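PDB 7D78: DltD domain-containing protein from Beauveria bassiana, which acts as a thioesterase and polyketide cyclase, DcsB, with an alpha/beta-hydrolase fold, probably closing polyketide chains into medium-ring lactones. Local coordinates for residues 161-166 against 241-246. Sequence-based numbering, arbitrary orientation.
Sequences SFYQAE and KLAWWQ. With NA (sodium ion), chain C.
Phe162 and Tyr163, on the irregular loop that follows strand 150-156, face the last turn of helix 238-244, with the CA atoms of Phe162 and Leu242 7.0 Å apart and those of Tyr163 and Ala243 7.6 Å apart. Both rings meet Leu242; Phe162 goes on to Trp245 and Tyr163 to Ala243. Phe162 approaches Trp245, the first residue to leave helical geometry, obliquely, its CZ 3.4 Å from Trp245 CZ3. The planes of the phenyl ring and the indole six-membered ring differ by 24°, yet their centroids stand 5.5 Å apart, which makes this an offset pair with little ring overlap. With CG anti to the backbone N (chi1 -160°), the indole of Trp245 is carried toward Phe162. Phe162 CD1 also meets Leu242 CD1 at 4.1 Å, the leucine side chain coming in roughly perpendicular to that of Phe162.

The loop and helix belong to an alpha/beta hydrolase, on the side of the fold where the GxSxG and Ser-His-Asp patterns suggest a nucleophile elbow and catalytic triad; the Trp245 indole is a neighbour of the putative elbow, and the Phe162 ring of the putative triad. Phe135, beside the probable nucleophile Ser134, meets the Trp245 ring with planes at about 55°.

Tyr163 points its ring at the helix: its CE1 is 3.7 Å from Ala243 CA, its OH is 3.7 Å from Ala243 CB, and the carbonyl carbon of Leu242 sits at the ring edge. That hydroxyl is hydrogen-bonded to Tyr239 O, one turn earlier, which fixes the phenol end against the helix. Phe172 of helix 168-183 packs against the same ring. Three residues on, Glu166 O binds a sodium ion at 2.8 Å, at a site that also includes Lys170.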
loop_
_atom_site.group_PDB
_atom_site.type_symbol
_atom_site.label_atom_id
_atom_site.label_comp_id
_atom_site.label_asym_id
_atom_site.label_seq_id
_atom_site.Cartn_x
_atom_site.Cartn_y
_atom_site.Cartn_z
ATOM N N SER A 161 1.149 13.968 -4.915
ATOM C CA SER A 161 -0.296 13.781 -4.934
ATOM C C SER A 161 -0.698 13.409 -6.356
ATOM O O SER A 161 0.056 13.645 -7.308
ATOM C CB SER A 161 -1.046 15.038 -4.470
ATOM O OG SER A 161 -0.740 16.134 -5.317
ATOM N N PHE A 162 -1.895 12.827 -6.494
ATOM C CA PHE A 162 -2.266 12.204 -7.766
ATOM C C PHE A 162 -3.717 12.425 -8.177
ATOM O O PHE A 162 -3.996 12.600 -9.366
ATOM C CB PHE A 162 -1.949 10.707 -7.696
ATOM C CG PHE A 162 -0.504 10.444 -7.399
ATOM C CD1 PHE A 162 0.440 10.488 -8.423
ATOM C CD2 PHE A 162 -0.075 10.263 -6.093
ATOM C CE1 PHE A 162 1.787 10.303 -8.160
ATOM C CE2 PHE A 162 1.269 10.074 -5.815
ATOM C CZ PHE A 162 2.200 10.089 -6.853
ATOM N N TYR A 163 -4.639 12.407 -7.220
ATOM C CA TYR A 163 -6.061 12.516 -7.510
ATOM C C TYR A 163 -6.521 13.967 -7.434
ATOM O O TYR A 163 -6.192 14.679 -6.483
ATOM C CB TYR A 163 -6.867 11.675 -6.519
ATOM C CG TYR A 163 -7.025 10.229 -6.921
ATOM C CD1 TYR A 163 -6.008 9.302 -6.697
ATOM C CD2 TYR A 163 -8.203 9.784 -7.522
ATOM C CE1 TYR A 163 -6.160 7.970 -7.067
ATOM C CE2 TYR A 163 -8.370 8.463 -7.881
ATOM C CZ TYR A 163 -7.346 7.556 -7.654
ATOM O OH TYR A 163 -7.525 6.248 -8.030
ATOM N N GLN A 164 -7.290 14.396 -8.430
ATOM C CA GLN A 164 -8.128 15.580 -8.302
ATOM C C GLN A 164 -9.448 15.136 -7.690
ATOM O O GLN A 164 -10.061 14.178 -8.170
ATOM C CB GLN A 164 -8.360 16.245 -9.665
ATOM C CG GLN A 164 -7.091 16.871 -10.261
ATOM C CD GLN A 164 -7.284 17.352 -11.695
ATOM O OE1 GLN A 164 -8.405 17.532 -12.155
ATOM N NE2 GLN A 164 -6.184 17.550 -12.404
ATOM N N ALA A 165 -9.885 15.828 -6.634
ATOM C CA ALA A 165 -11.018 15.328 -5.857
ATOM C C ALA A 165 -12.273 15.160 -6.705
ATOM O O ALA A 165 -13.053 14.228 -6.483
ATOM C CB ALA A 165 -11.297 16.257 -4.672
ATOM N N GLU A 166 -12.479 16.033 -7.691
ATOM C CA GLU A 166 -13.705 15.970 -8.477
ATOM C C GLU A 166 -13.753 14.756 -9.398
ATOM O O GLU A 166 -14.841 14.385 -9.859
ATOM C CB GLU A 166 -13.865 17.257 -9.284
ATOM C CG GLU A 166 -12.715 17.541 -10.242
ATOM C CD GLU A 166 -11.655 18.486 -9.668
ATOM O OE1 GLU A 166 -11.073 19.256 -10.468
ATOM O OE2 GLU A 166 -11.389 18.455 -8.437
ATOM N N LYS A 241 -3.573 1.459 -6.947
ATOM C CA LYS A 241 -2.385 1.557 -6.106
ATOM C C LYS A 241 -2.136 2.997 -5.675
ATOM O O LYS A 241 -1.752 3.254 -4.530
ATOM C CB LYS A 241 -1.168 1.002 -6.854
ATOM C CG LYS A 241 -1.370 -0.393 -7.464
ATOM C CD LYS A 241 -1.887 -1.374 -6.407
ATOM C CE LYS A 241 -2.223 -2.739 -7.004
ATOM N NZ LYS A 241 -2.707 -3.687 -5.936
ATOM N N LEU A 242 -2.349 3.951 -6.583
ATOM C CA LEU A 242 -2.147 5.352 -6.232
ATOM C C LEU A 242 -3.202 5.843 -5.250
ATOM O O LEU A 242 -2.935 6.768 -4.475
ATOM C CB LEU A 242 -2.154 6.226 -7.492
ATOM C CG LEU A 242 -1.078 5.890 -8.535
ATOM C CD1 LEU A 242 -1.120 6.902 -9.666
ATOM C CD2 LEU A 242 0.311 5.872 -7.880
ATOM N N ALA A 243 -4.400 5.243 -5.259
ATOM C CA ALA A 243 -5.419 5.652 -4.296
ATOM C C ALA A 243 -4.997 5.306 -2.876
ATOM O O ALA A 243 -5.273 6.063 -1.939
ATOM C CB ALA A 243 -6.758 4.989 -4.624
ATOM N N TRP A 244 -4.353 4.147 -2.709
ATOM C CA TRP A 244 -3.915 3.673 -1.402
ATOM C C TRP A 244 -2.715 4.461 -0.886
ATOM O O TRP A 244 -2.599 4.693 0.322
ATOM C CB TRP A 244 -3.517 2.199 -1.481
ATOM C CG TRP A 244 -4.563 1.155 -1.870
ATOM C CD1 TRP A 244 -4.330 0.019 -2.603
ATOM C CD2 TRP A 244 -5.954 1.116 -1.511
ATOM N NE1 TRP A 244 -5.481 -0.713 -2.723
ATOM C CE2 TRP A 244 -6.491 -0.068 -2.064
ATOM C CE3 TRP A 244 -6.793 1.956 -0.775
ATOM C CZ2 TRP A 244 -7.833 -0.421 -1.914
ATOM C CZ3 TRP A 244 -8.117 1.605 -0.620
ATOM C CH2 TRP A 244 -8.629 0.426 -1.194
ATOM N N TRP A 245 -1.824 4.870 -1.788
ATOM C CA TRP A 245 -0.534 5.439 -1.420
ATOM C C TRP A 245 -0.711 6.781 -0.729
ATOM O O TRP A 245 -1.402 7.669 -1.240
ATOM C CB TRP A 245 0.314 5.619 -2.676
ATOM C CG TRP A 245 1.793 5.751 -2.475
ATOM C CD1 TRP A 245 2.540 5.283 -1.425
ATOM C CD2 TRP A 245 2.717 6.363 -3.385
ATOM N NE1 TRP A 245 3.880 5.568 -1.634
ATOM C CE2 TRP A 245 4.009 6.234 -2.824
ATOM C CE3 TRP A 245 2.576 7.005 -4.627
ATOM C CZ2 TRP A 245 5.150 6.718 -3.465
ATOM C CZ3 TRP A 245 3.706 7.480 -5.261
ATOM C CH2 TRP A 245 4.983 7.327 -4.682
ATOM N N GLN A 246 -0.067 6.938 0.425
ATOM C CA GLN A 246 -0.050 8.201 1.161
ATOM C C GLN A 246 1.400 8.631 1.364
ATOM O O GLN A 246 1.921 8.572 2.483
ATOM C CB GLN A 246 -0.778 8.052 2.496
ATOM C CG GLN A 246 -2.170 7.415 2.351
ATOM C CD GLN A 246 -3.108 8.312 1.603
ATOM O OE1 GLN A 246 -3.074 9.531 1.781
ATOM N NE2 GLN A 246 -3.945 7.728 0.739
HETATM NA NA NA C . -15.961 11.804 -10.011
#